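Local coordinates for protein ricin B-like lectin (Macrolepiota procera, PDB 4IZX) that binds galactose-containing glycans such as lactose, acting as a fungal lectin of the ricin B-like beta-trefoil family, at residues T9-N14 with Y34-G39; R98-V101 with Y106-D109; D109-G114 with G119-L124; W125-W128 with H132-W135. All coordinates share one frame; numbering follows the deposited sequence.

Contact 1: residues T9-N14 with Y34-G39; sequences TYKITN and YPYHSG. With GAL (beta-D-galactopyranose), chain B.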
loop_
_atom_site.group_PDB
_atom_site.type_symbol
_atom_site.label_atom_id
_atom_site.label_comp_id
_atom_site.label_asym_id
_atom_site.label_seq_id
_atom_site.Cartn_x
_atom_site.Cartn_y
_atom_site.Cartn_z
ATOM N N THR A 9 1.981 -8.586 -10.648
ATOM C CA THR A 9 2.653 -7.440 -10.070
ATOM C C THR A 9 2.008 -6.155 -10.507
ATOM O O THR A 9 1.648 -5.968 -11.669
ATOM C CB THR A 9 4.143 -7.497 -10.475
ATOM O OG1 THR A 9 4.729 -8.721 -9.962
ATOM C CG2 THR A 9 4.939 -6.328 -9.967
ATOM N N TYR A 10 1.835 -5.227 -9.567
ATOM C CA TYR A 10 1.051 -4.031 -9.766
ATOM C C TYR A 10 1.730 -2.804 -9.180
ATOM O O TYR A 10 2.549 -2.918 -8.246
ATOM C CB TYR A 10 -0.333 -4.174 -9.109
ATOM C CG TYR A 10 -1.108 -5.350 -9.653
ATOM C CD1 TYR A 10 -1.773 -5.262 -10.876
ATOM C CD2 TYR A 10 -1.156 -6.564 -9.011
ATOM C CE1 TYR A 10 -2.469 -6.357 -11.408
ATOM C CE2 TYR A 10 -1.836 -7.650 -9.522
ATOM C CZ TYR A 10 -2.463 -7.545 -10.737
ATOM O OH TYR A 10 -3.152 -8.642 -11.214
ATOM N N LYS A 11 1.350 -1.623 -9.672
ATOM C CA LYS A 11 1.587 -0.366 -8.999
ATOM C C LYS A 11 0.310 0.030 -8.269
ATOM O O LYS A 11 -0.793 -0.293 -8.694
ATOM C CB LYS A 11 2.054 0.717 -9.954
ATOM C CG LYS A 11 1.069 1.076 -11.049
ATOM C CD LYS A 11 1.606 2.239 -11.884
ATOM C CE LYS A 11 0.929 2.489 -13.201
ATOM N NZ LYS A 11 -0.468 2.787 -13.120
ATOM N N ILE A 12 0.480 0.753 -7.173
ATOM C CA ILE A 12 -0.610 1.077 -6.267
ATOM C C ILE A 12 -0.625 2.602 -6.115
ATOM O O ILE A 12 0.305 3.188 -5.550
ATOM C CB ILE A 12 -0.480 0.379 -4.917
ATOM C CG1 ILE A 12 -0.321 -1.130 -5.082
ATOM C CG2 ILE A 12 -1.690 0.709 -4.083
ATOM C CD1 ILE A 12 0.036 -1.865 -3.851
ATOM N N THR A 13 -1.636 3.265 -6.690
ATOM C CA THR A 13 -1.654 4.713 -6.866
ATOM C C THR A 13 -2.684 5.319 -5.914
ATOM O O THR A 13 -3.822 4.886 -5.855
ATOM C CB THR A 13 -2.006 5.107 -8.297
ATOM O OG1 THR A 13 -1.099 4.460 -9.190
ATOM C CG2 THR A 13 -1.885 6.594 -8.498
ATOM N N ASN A 14 -2.309 6.372 -5.186
ATOM C CA ASN A 14 -3.255 7.040 -4.296
ATOM C C ASN A 14 -4.268 7.826 -5.108
ATOM O O ASN A 14 -3.886 8.635 -5.962
ATOM C CB ASN A 14 -2.505 7.964 -3.365
ATOM C CG ASN A 14 -3.367 8.442 -2.216
ATOM O OD1 ASN A 14 -3.955 9.525 -2.268
ATOM N ND2 ASN A 14 -3.491 7.582 -1.201
ATOM N N TYR A 34 5.369 8.492 -3.842
ATOM C CA TYR A 34 6.359 9.054 -4.725
ATOM C C TYR A 34 5.826 9.055 -6.133
ATOM O O TYR A 34 5.088 8.138 -6.519
ATOM C CB TYR A 34 7.663 8.225 -4.636
ATOM C CG TYR A 34 8.935 8.965 -5.040
ATOM C CD1 TYR A 34 9.638 9.737 -4.114
ATOM C CD2 TYR A 34 9.454 8.834 -6.299
ATOM C CE1 TYR A 34 10.839 10.331 -4.434
ATOM C CE2 TYR A 34 10.635 9.441 -6.657
ATOM C CZ TYR A 34 11.328 10.200 -5.714
ATOM O OH TYR A 34 12.566 10.725 -6.048
ATOM N N PRO A 35 6.212 10.030 -6.971
ATOM C CA PRO A 35 5.789 9.972 -8.384
ATOM C C PRO A 35 6.261 8.684 -9.062
ATOM O O PRO A 35 7.374 8.243 -8.852
ATOM C CB PRO A 35 6.415 11.229 -8.988
ATOM C CG PRO A 35 6.484 12.192 -7.826
ATOM C CD PRO A 35 6.883 11.303 -6.650
ATOM N N TYR A 36 5.411 8.109 -9.912
ATOM C CA TYR A 36 5.729 6.859 -10.573
ATOM C C TYR A 36 6.743 7.042 -11.679
ATOM O O TYR A 36 6.502 7.780 -12.641
ATOM C CB TYR A 36 4.456 6.231 -11.171
ATOM C CG TYR A 36 4.669 4.852 -11.722
ATOM C CD1 TYR A 36 5.097 3.834 -10.894
ATOM C CD2 TYR A 36 4.430 4.565 -13.072
ATOM C CE1 TYR A 36 5.277 2.552 -11.390
ATOM C CE2 TYR A 36 4.622 3.299 -13.559
ATOM C CZ TYR A 36 5.052 2.287 -12.725
ATOM O OH TYR A 36 5.260 0.977 -13.137
ATOM N N HIS A 37 7.830 6.289 -11.611
ATOM C CA HIS A 37 8.857 6.278 -12.639
ATOM C C HIS A 37 9.125 4.860 -13.151
ATOM O O HIS A 37 10.113 4.662 -13.814
ATOM C CB HIS A 37 10.147 6.956 -12.163
ATOM C CG HIS A 37 10.685 6.405 -10.895
ATOM N ND1 HIS A 37 11.454 5.277 -10.861
ATOM C CD2 HIS A 37 10.657 6.884 -9.642
ATOM C CE1 HIS A 37 11.777 5.033 -9.605
ATOM N NE2 HIS A 37 11.303 5.988 -8.841
ATOM N N SER A 38 8.227 3.922 -12.883
ATOM C CA SER A 38 8.391 2.501 -13.290
ATOM C C SER A 38 9.517 1.788 -12.567
ATOM O O SER A 38 9.930 0.723 -12.966
ATOM C CB SER A 38 8.556 2.326 -14.836
ATOM O OG SER A 38 7.448 2.925 -15.511
ATOM N N GLY A 39 10.000 2.339 -11.487
ATOM C CA GLY A 39 10.994 1.656 -10.681
ATOM C C GLY A 39 10.449 0.358 -10.124
ATOM O O GLY A 39 9.277 0.284 -9.756
HETATM C C1 GAL B . 14.993 6.988 -4.914
HETATM C C2 GAL B . 14.011 6.106 -5.621
HETATM C C3 GAL B . 12.606 6.697 -5.517
HETATM C C4 GAL B . 12.274 7.017 -4.054
HETATM C C5 GAL B . 13.367 7.901 -3.497
HETATM C C6 GAL B . 13.135 8.291 -2.038
HETATM O O2 GAL B . 14.367 6.018 -6.987
HETATM O O3 GAL B . 11.686 5.759 -6.077
HETATM O O4 GAL B . 12.211 5.802 -3.278
HETATM O O5 GAL B . 14.624 7.231 -3.559
HETATM O O6 GAL B . 14.179 9.186 -1.606
#

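Contact 2: residues R98-V101 with Y106-D109; sequences RIFV and YNLD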
loop_
_atom_site.group_PDB
_atom_site.type_symbol
_atom_site.label_atom_id
_atom_site.label_comp_id
_atom_site.label_asym_id
_atom_site.label_seq_id
_atom_site.Cartn_x
_atom_site.Cartn_y
_atom_site.Cartn_z
ATOM N N ARG A 98 -9.256 -0.321 -0.683
ATOM C CA ARG A 98 -8.682 -0.090 0.618
ATOM C C ARG A 98 -7.921 -1.332 1.049
ATOM O O ARG A 98 -8.307 -2.462 0.732
ATOM C CB ARG A 98 -9.773 0.244 1.646
ATOM C CG ARG A 98 -10.412 1.596 1.351
ATOM C CD ARG A 98 -11.621 1.842 2.216
ATOM N NE ARG A 98 -12.201 3.142 1.952
ATOM C CZ ARG A 98 -11.870 4.264 2.557
ATOM N NH1 ARG A 98 -11.006 4.250 3.546
ATOM N NH2 ARG A 98 -12.432 5.407 2.187
ATOM N N ILE A 99 -6.842 -1.127 1.804
ATOM C CA ILE A 99 -5.932 -2.188 2.206
ATOM C C ILE A 99 -5.868 -2.144 3.727
ATOM O O ILE A 99 -5.408 -1.143 4.303
ATOM C CB ILE A 99 -4.563 -2.008 1.543
ATOM C CG1 ILE A 99 -4.686 -2.007 -0.004
ATOM C CG2 ILE A 99 -3.599 -3.096 2.007
ATOM C CD1 ILE A 99 -3.403 -1.659 -0.740
ATOM N N PHE A 100 -6.414 -3.162 4.355
ATOM C CA PHE A 100 -6.636 -3.228 5.813
ATOM C C PHE A 100 -5.696 -4.222 6.457
ATOM O O PHE A 100 -5.475 -5.318 5.978
ATOM C CB PHE A 100 -8.055 -3.698 6.126
ATOM C CG PHE A 100 -9.137 -2.693 5.882
ATOM C CD1 PHE A 100 -9.727 -2.563 4.653
ATOM C CD2 PHE A 100 -9.613 -1.936 6.931
ATOM C CE1 PHE A 100 -10.769 -1.671 4.467
ATOM C CE2 PHE A 100 -10.616 -1.020 6.751
ATOM C CZ PHE A 100 -11.224 -0.916 5.538
ATOM N N VAL A 101 -5.272 -3.915 7.689
ATOM C CA VAL A 101 -4.751 -4.980 8.564
ATOM C C VAL A 101 -5.941 -5.910 8.846
ATOM O O VAL A 101 -7.021 -5.445 9.245
ATOM C CB VAL A 101 -4.154 -4.443 9.879
ATOM C CG1 VAL A 101 -3.678 -5.579 10.777
ATOM C CG2 VAL A 101 -3.013 -3.454 9.588
ATOM N N TYR A 106 -8.149 -0.552 10.597
ATOM C CA TYR A 106 -7.000 0.241 10.161
ATOM C C TYR A 106 -6.639 -0.070 8.745
ATOM O O TYR A 106 -6.414 -1.223 8.358
ATOM C CB TYR A 106 -5.793 -0.054 11.059
ATOM C CG TYR A 106 -5.983 0.393 12.490
ATOM C CD1 TYR A 106 -6.008 1.741 12.807
ATOM C CD2 TYR A 106 -6.101 -0.533 13.483
ATOM C CE1 TYR A 106 -6.247 2.163 14.087
ATOM C CE2 TYR A 106 -6.281 -0.133 14.783
ATOM C CZ TYR A 106 -6.378 1.214 15.062
ATOM O OH TYR A 106 -6.545 1.597 16.366
ATOM N N ASN A 107 -6.628 0.976 7.907
ATOM C CA ASN A 107 -6.278 0.855 6.493
ATOM C C ASN A 107 -5.169 1.802 6.096
ATOM O O ASN A 107 -4.908 2.822 6.755
ATOM C CB ASN A 107 -7.498 0.905 5.563
ATOM C CG ASN A 107 -8.324 2.177 5.562
ATOM O OD1 ASN A 107 -9.413 2.175 4.924
ATOM N ND2 ASN A 107 -7.879 3.260 6.148
ATOM N N LEU A 108 -4.529 1.501 4.968
ATOM C CA LEU A 108 -3.473 2.345 4.455
ATOM C C LEU A 108 -3.976 3.733 4.174
ATOM O O LEU A 108 -5.020 3.936 3.565
ATOM C CB LEU A 108 -2.889 1.746 3.152
ATOM C CG LEU A 108 -1.687 0.834 3.349
ATOM C CD1 LEU A 108 -2.007 -0.371 4.204
ATOM C CD2 LEU A 108 -1.174 0.381 2.001
ATOM N N ASP A 109 -3.149 4.722 4.527
ATOM C CA ASP A 109 -3.482 6.144 4.526
ATOM C C ASP A 109 -2.193 6.865 4.100
ATOM O O ASP A 109 -1.152 6.728 4.736
ATOM C CB ASP A 109 -3.948 6.484 5.971
ATOM C CG ASP A 109 -4.249 7.942 6.215
ATOM O OD1 ASP A 109 -3.323 8.783 6.069
ATOM O OD2 ASP A 109 -5.411 8.245 6.572
HETATM O O HOH W 1 -6.527 1.833 2.393
#

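Contact 3: residues D109-G114 with G119-L124; sequences DLSGYG and GTPVQL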
loop_
_atom_site.group_PDB
_atom_site.type_symbol
_atom_site.label_atom_id
_atom_site.label_comp_id
_atom_site.label_asym_id
_atom_site.label_seq_id
_atom_site.Cartn_x
_atom_site.Cartn_y
_atom_site.Cartn_z
ATOM N N ASP A 109 -3.149 4.722 4.527
ATOM C CA ASP A 109 -3.482 6.144 4.526
ATOM C C ASP A 109 -2.193 6.865 4.100
ATOM O O ASP A 109 -1.152 6.728 4.736
ATOM C CB ASP A 109 -3.948 6.484 5.971
ATOM C CG ASP A 109 -4.249 7.942 6.215
ATOM O OD1 ASP A 109 -3.323 8.783 6.069
ATOM O OD2 ASP A 109 -5.411 8.245 6.572
ATOM N N LEU A 110 -2.279 7.624 3.014
ATOM C CA LEU A 110 -1.169 8.481 2.613
ATOM C C LEU A 110 -1.216 9.704 3.512
ATOM O O LEU A 110 -2.208 10.439 3.532
ATOM C CB LEU A 110 -1.270 8.858 1.132
ATOM C CG LEU A 110 -0.116 9.741 0.611
ATOM C CD1 LEU A 110 1.239 9.055 0.768
ATOM C CD2 LEU A 110 -0.370 10.131 -0.829
ATOM N N SER A 111 -0.174 9.868 4.311
ATOM C CA SER A 111 -0.192 10.820 5.427
ATOM C C SER A 111 -0.263 12.261 4.967
ATOM O O SER A 111 -0.125 12.582 3.782
ATOM C CB SER A 111 0.989 10.582 6.353
ATOM O OG SER A 111 2.208 10.943 5.799
ATOM N N GLY A 112 -0.543 13.138 5.921
ATOM C CA GLY A 112 -0.840 14.511 5.605
ATOM C C GLY A 112 -2.070 14.683 4.744
ATOM O O GLY A 112 -2.153 15.624 3.946
ATOM N N TYR A 113 -3.032 13.760 4.856
ATOM C CA TYR A 113 -4.269 13.801 4.067
ATOM C C TYR A 113 -3.971 13.704 2.592
ATOM O O TYR A 113 -4.536 14.422 1.754
ATOM C CB TYR A 113 -5.149 15.006 4.394
ATOM C CG TYR A 113 -5.201 15.277 5.852
ATOM C CD1 TYR A 113 -5.762 14.395 6.749
ATOM C CD2 TYR A 113 -4.594 16.414 6.363
ATOM C CE1 TYR A 113 -5.754 14.623 8.098
ATOM C CE2 TYR A 113 -4.539 16.624 7.732
ATOM C CZ TYR A 113 -5.129 15.715 8.592
ATOM O OH TYR A 113 -5.171 15.936 9.944
ATOM N N GLY A 114 -3.067 12.786 2.248
ATOM C CA GLY A 114 -2.718 12.605 0.853
ATOM C C GLY A 114 -1.767 13.687 0.353
ATOM O O GLY A 114 -1.847 14.098 -0.791
ATOM N N GLY A 119 8.081 11.420 -0.903
ATOM C CA GLY A 119 8.592 11.058 0.404
ATOM C C GLY A 119 7.568 11.070 1.526
ATOM O O GLY A 119 7.876 10.663 2.640
ATOM N N THR A 120 6.349 11.479 1.237
ATOM C CA THR A 120 5.296 11.463 2.250
ATOM C C THR A 120 5.075 10.031 2.775
ATOM O O THR A 120 4.835 9.120 1.993
ATOM C CB THR A 120 3.988 12.015 1.645
ATOM O OG1 THR A 120 4.184 13.378 1.319
ATOM C CG2 THR A 120 2.810 11.876 2.562
ATOM N N PRO A 121 5.119 9.817 4.085
ATOM C CA PRO A 121 4.988 8.432 4.571
ATOM C C PRO A 121 3.591 7.866 4.341
ATOM O O PRO A 121 2.577 8.577 4.418
ATOM C CB PRO A 121 5.242 8.584 6.070
ATOM C CG PRO A 121 6.120 9.779 6.194
ATOM C CD PRO A 121 5.654 10.730 5.118
ATOM N N VAL A 122 3.547 6.573 4.056
ATOM C CA VAL A 122 2.317 5.813 4.083
ATOM C C VAL A 122 2.185 5.185 5.483
ATOM O O VAL A 122 3.150 4.617 6.007
ATOM C CB VAL A 122 2.286 4.716 3.004
ATOM C CG1 VAL A 122 0.960 3.955 3.023
ATOM C CG2 VAL A 122 2.557 5.307 1.633
ATOM N N GLN A 123 0.998 5.326 6.078
ATOM C CA GLN A 123 0.713 4.962 7.435
ATOM C C GLN A 123 -0.580 4.153 7.519
ATOM O O GLN A 123 -1.319 4.048 6.529
ATOM C CB GLN A 123 0.665 6.181 8.346
ATOM C CG GLN A 123 -0.549 7.029 8.050
ATOM C CD GLN A 123 -0.605 8.363 8.767
ATOM O OE1 GLN A 123 0.166 8.619 9.705
ATOM N NE2 GLN A 123 -1.567 9.198 8.376
ATOM N N LEU A 124 -0.890 3.635 8.696
ATOM C CA LEU A 124 -2.223 3.180 9.029
ATOM C C LEU A 124 -3.041 4.306 9.630
ATOM O O LEU A 124 -2.518 5.152 10.354
ATOM C CB LEU A 124 -2.224 2.037 10.040
ATOM C CG LEU A 124 -1.502 0.770 9.579
ATOM C CD1 LEU A 124 -1.543 -0.261 10.701
ATOM C CD2 LEU A 124 -2.065 0.227 8.294
HETATM O O HOH W 2 -1.229 12.353 8.591
#

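Contact 4: residues W125-W128 with H132-W135; sequences WWTW and HQTW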
loop_
_atom_site.group_PDB
_atom_site.type_symbol
_atom_site.label_atom_id
_atom_site.label_comp_id
_atom_site.label_asym_id
_atom_site.label_seq_id
_atom_site.Cartn_x
_atom_site.Cartn_y
_atom_site.Cartn_z
ATOM N N TRP A 125 -4.339 4.278 9.388
ATOM C CA TRP A 125 -5.272 5.140 10.100
ATOM C C TRP A 125 -6.624 4.465 10.107
ATOM O O TRP A 125 -6.974 3.705 9.174
ATOM C CB TRP A 125 -5.372 6.523 9.451
ATOM C CG TRP A 125 -5.892 7.601 10.380
ATOM C CD1 TRP A 125 -7.191 7.928 10.639
ATOM C CD2 TRP A 125 -5.088 8.416 11.233
ATOM N NE1 TRP A 125 -7.241 8.886 11.613
ATOM C CE2 TRP A 125 -5.971 9.190 12.014
ATOM C CE3 TRP A 125 -3.714 8.565 11.402
ATOM C CZ2 TRP A 125 -5.522 10.125 12.930
ATOM C CZ3 TRP A 125 -3.263 9.510 12.330
ATOM C CH2 TRP A 125 -4.171 10.268 13.088
ATOM N N TRP A 126 -7.432 4.752 11.129
ATOM C CA TRP A 126 -8.809 4.342 11.173
ATOM C C TRP A 126 -9.530 4.677 9.870
ATOM O O TRP A 126 -9.354 5.760 9.330
ATOM C CB TRP A 126 -9.505 5.125 12.326
ATOM C CG TRP A 126 -10.835 4.639 12.701
ATOM C CD1 TRP A 126 -12.047 5.095 12.295
ATOM C CD2 TRP A 126 -11.066 3.677 13.691
ATOM N NE1 TRP A 126 -13.050 4.412 12.966
ATOM C CE2 TRP A 126 -12.453 3.492 13.790
ATOM C CE3 TRP A 126 -10.220 2.908 14.472
ATOM C CZ2 TRP A 126 -13.011 2.621 14.716
ATOM C CZ3 TRP A 126 -10.767 2.004 15.336
ATOM C CH2 TRP A 126 -12.148 1.855 15.444
ATOM N N THR A 127 -10.356 3.770 9.403
ATOM C CA THR A 127 -10.981 3.925 8.127
ATOM C C THR A 127 -12.085 5.001 8.132
ATOM O O THR A 127 -12.939 5.028 9.021
ATOM C CB THR A 127 -11.515 2.583 7.617
ATOM O OG1 THR A 127 -11.820 2.662 6.234
ATOM C CG2 THR A 127 -12.728 2.084 8.349
ATOM N N TRP A 128 -12.060 5.856 7.113
ATOM C CA TRP A 128 -13.118 6.842 6.899
ATOM C C TRP A 128 -13.059 7.260 5.453
ATOM O O TRP A 128 -12.214 6.785 4.671
ATOM C CB TRP A 128 -13.016 8.024 7.859
ATOM C CG TRP A 128 -11.804 8.901 7.687
ATOM C CD1 TRP A 128 -10.534 8.591 7.986
ATOM C CD2 TRP A 128 -11.792 10.231 7.187
ATOM N NE1 TRP A 128 -9.713 9.650 7.712
ATOM C CE2 TRP A 128 -10.466 10.667 7.206
ATOM C CE3 TRP A 128 -12.790 11.108 6.697
ATOM C CZ2 TRP A 128 -10.096 11.935 6.761
ATOM C CZ3 TRP A 128 -12.399 12.357 6.248
ATOM C CH2 TRP A 128 -11.073 12.764 6.298
ATOM N N HIS A 132 -7.538 9.967 0.462
ATOM C CA HIS A 132 -6.157 9.559 0.632
ATOM C C HIS A 132 -5.998 8.183 1.235
ATOM O O HIS A 132 -4.871 7.708 1.329
ATOM C CB HIS A 132 -5.433 10.619 1.451
ATOM C CG HIS A 132 -6.049 10.841 2.782
ATOM N ND1 HIS A 132 -7.208 11.546 2.948
ATOM C CD2 HIS A 132 -5.665 10.426 4.007
ATOM C CE1 HIS A 132 -7.507 11.557 4.230
ATOM N NE2 HIS A 132 -6.606 10.858 4.893
ATOM N N GLN A 133 -7.121 7.553 1.610
ATOM C CA GLN A 133 -7.142 6.154 2.034
ATOM C C GLN A 133 -7.562 5.182 0.951
ATOM O O GLN A 133 -7.784 4.002 1.230
ATOM C CB GLN A 133 -8.068 5.976 3.239
ATOM C CG GLN A 133 -7.732 6.872 4.410
ATOM C CD GLN A 133 -8.437 6.424 5.661
ATOM O OE1 GLN A 133 -9.468 5.733 5.632
ATOM N NE2 GLN A 133 -7.864 6.770 6.801
ATOM N N THR A 134 -7.706 5.657 -0.291
ATOM C CA THR A 134 -8.166 4.817 -1.378
ATOM C C THR A 134 -7.120 4.802 -2.495
ATOM O O THR A 134 -6.395 5.795 -2.708
ATOM C CB THR A 134 -9.532 5.275 -1.909
ATOM O OG1 THR A 134 -9.458 6.549 -2.566
ATOM C CG2 THR A 134 -10.572 5.340 -0.807
ATOM N N TRP A 135 -7.061 3.673 -3.192
ATOM C CA TRP A 135 -5.914 3.351 -4.032
ATOM C C TRP A 135 -6.398 2.607 -5.258
ATOM O O TRP A 135 -7.234 1.716 -5.165
ATOM C CB TRP A 135 -4.923 2.438 -3.273
ATOM C CG TRP A 135 -4.510 2.942 -1.903
ATOM C CD1 TRP A 135 -5.184 2.768 -0.754
ATOM C CD2 TRP A 135 -3.379 3.734 -1.597
ATOM N NE1 TRP A 135 -4.537 3.401 0.270
ATOM C CE2 TRP A 135 -3.410 3.979 -0.222
ATOM C CE3 TRP A 135 -2.289 4.208 -2.340
ATOM C CZ2 TRP A 135 -2.394 4.673 0.433
ATOM C CZ3 TRP A 135 -1.300 4.926 -1.684
ATOM C CH2 TRP A 135 -1.347 5.124 -0.318
HETATM O O HOH W 3 -6.860 10.215 7.649
#

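Contact 1: residues T9-N14 with Y34-G39
Lys-11 and Tyr-36 form a small CH-pi contact at the surface of the beta-trefoil. It joins strand 9-14 to the loop after strand 31-34, and that loop also carries part of the galactose site. The two side chains cross at about a right angle. Lys-11 CD sits over one ring face, 3.5 Å from the centroid of the Tyr-36 ring and 11° off the ring normal. Backbone Ser-38 N lies over the opposite face of this ring, 3.4 Å above its plane. The ring is therefore sandwiched between strand and loop. A bend at chi4 (60°) turns the lysine tip, leaving NZ 5.5 Å from the centroid of the Tyr-36 ring. Any cation-pi attraction is weak. NZ forms a salt bridge with Asp-138 instead, and Tyr-36 OH hydrogen-bonds to the terminal OXT of Pro-140.

On the sugar side, Tyr-34 offers a ring face to galactose, with GAL C4 3.5 Å above the Tyr-34 plane and over its centre. His-37 NE2 donates to GAL O3 at 2.8 Å, with the oxygen in the imidazole plane. Asp-22, Gly-25 and Asn-41 also hydrogen-bond to this sugar. Methylene groups thus meet the Tyr-36 face while both polar ends bond elsewhere. Tyr-34 and His-37 divide their work on the sugar in a similar way: carbon over an aromatic face, and a hydroxyl on a directed N-H.

Contact 2: residues R98-V101 with Y106-D109
Asn-107 lies beside Phe-100 and points the same way. The two belong to neighbouring strands of the beta-trefoil, 97-100 and 106-110, which a short loop connects. The short segments run at 129° to each other, and a single backbone bridge pairs these two residues. Asn-107 CB sits over the ring face, 3.8 Å from the centroid of the Phe-100 ring, with amide and ring planes 45° apart.

Arg-98, on the same strand as Phe-100, reaches the same amide. Its NH1 donates to Asn-107 OD1 at 3.0 Å, and the oxygen lies in the guanidinium plane. The two flat groups are turned only 21° apart. The extended Arg-98 chain brings the guanidinium this far, and Asp-90 holds its NE in a salt bridge. Asn-107 OD1 also accepts from Thr-127 OG1, and Asn-107 ND2 bonds to Gln-133, so both ends of this buried amide are used.

Ile-99 and Leu-108 meet through methyl groups, CG2 of the first 3.8 Å from CD1 of the second. Leu-124 and Trp-85 add to this apolar patch. Backbone bonds run from Leu-108 N to Ile-99 O and from Val-101 N to Tyr-106 O. Where the strands diverge, water 1 accepts from Ile-99 N at 3.0 Å and donates to Leu-108 O at 2.8 Å.

Contact 3: residues D109-G114 with G119-L124
The beta-hairpin of strands 106-110 and 120-126 in the beta-trefoil is held here by Asp-109 with Gln-123 and Leu-110 with Val-122. The first is an antiparallel hydrogen-bonded pair, the second a non-hydrogen-bonded one. Asp-109 N donates to Gln-123 O at 2.8 Å, and Gln-123 N returns a bond to Asp-109 O.

The same two residues also join through their side chains, which lie side by side on one face of the sheet. Gln-123 NE2 reaches Asp-109 OD1 at 2.9 Å, almost straight at 170°. It comes from above the carboxylate plane, while OD1 lies close to the amide plane. Asp-109 OD2 has its own donor, Gln-133, so both carboxylate oxygens are occupied.

Leu-110 and Val-122 take the other face. Leu-110 CD1 is 4.1 Å from Val-122 CG2 and 3.7 Å from Thr-120 CG2, and Leu-76 also packs on Val-122.

Beyond the paired residues, Ser-111 grips Pro-121 O twice. Its backbone N donates at 3.0 Å to that oxygen. Ser-111 OG stands between its own backbone N and carbonyl carbon (chi1 70°), which brings it to Pro-121 O, where it donates at 2.8 Å. Water 2 bridges the two segments, accepting from both Gly-112 N and Gln-123 NE2, the latter at 3.2 Å.

Contact 4: residues W125-W128 with H132-W135
Gln-133 reaches from the 3-10 turn to the end of strand 120-126 and bonds to the backbone on both sides of Thr-127. Hydrogen bonds dominate. Gln-133 NE2 donates to Trp-126 O at 3.1 Å, nearly straight at 171°, but from above the carbonyl plane. Trp-128 N donates to Gln-133 OE1 at 3.0 Å. The extended Gln-133 chain carries the amide to the 125-128 backbone. NE2 also donates to Asp-109, and OE1 takes further bonds from Arg-98 and Asn-107. Two bonds on NE2 and three on OE1 fix the rotation of this buried amide.

One polar pair is not a bond: Trp-128 O lies 3.1 Å from Gln-133 OE1, and both are acceptors. Arg-98 bonds to both oxygens, which probably eases their repulsion.

Packing contacts are looser. The Trp-128 and His-132 rings meet obliquely, with Trp-128 CZ2 3.6 Å from His-132 CE1 and the planes at 69°. Trp-128 CD1 lies 3.4 Å from Gln-133 NE2, and Trp-125 CB packs near the same nitrogen.

Water 3 links the two rings. It accepts from Trp-128 NE1 at 2.9 Å and is hydrogen-bonded to His-132 NE2 at 2.8 Å.

Gln-133, Thr-134 and Trp-135 spell the QxW motif of ricin B-type lectins. A buried glutamine tied to neighbouring backbone, with the tryptophan in the core, is characteristic of this motif in the beta-trefoil.

How the contacts relate
Contacts 2, 3 and 4 cluster together, and contact 1 stands apart, its centre 15 to 18 Å from theirs. Along the chain contact 1 closes first. Contact 2 follows, contact 3 begins at Asp-109 where contact 2 ends, and contact 4 comes last. Strand 106-110 serves contacts 2 and 3, and strand 120-126 serves contacts 3 and 4. The two strands are neighbours in one sheet. The centres of contacts 2 and 4 are only about 6 Å apart, and the polar side chains of both share one network. Asn-14 ties contact 1 to contact 4 through His-132 O. All four lie in one beta-trefoil; the contact 1 loop carries part of the galactose site.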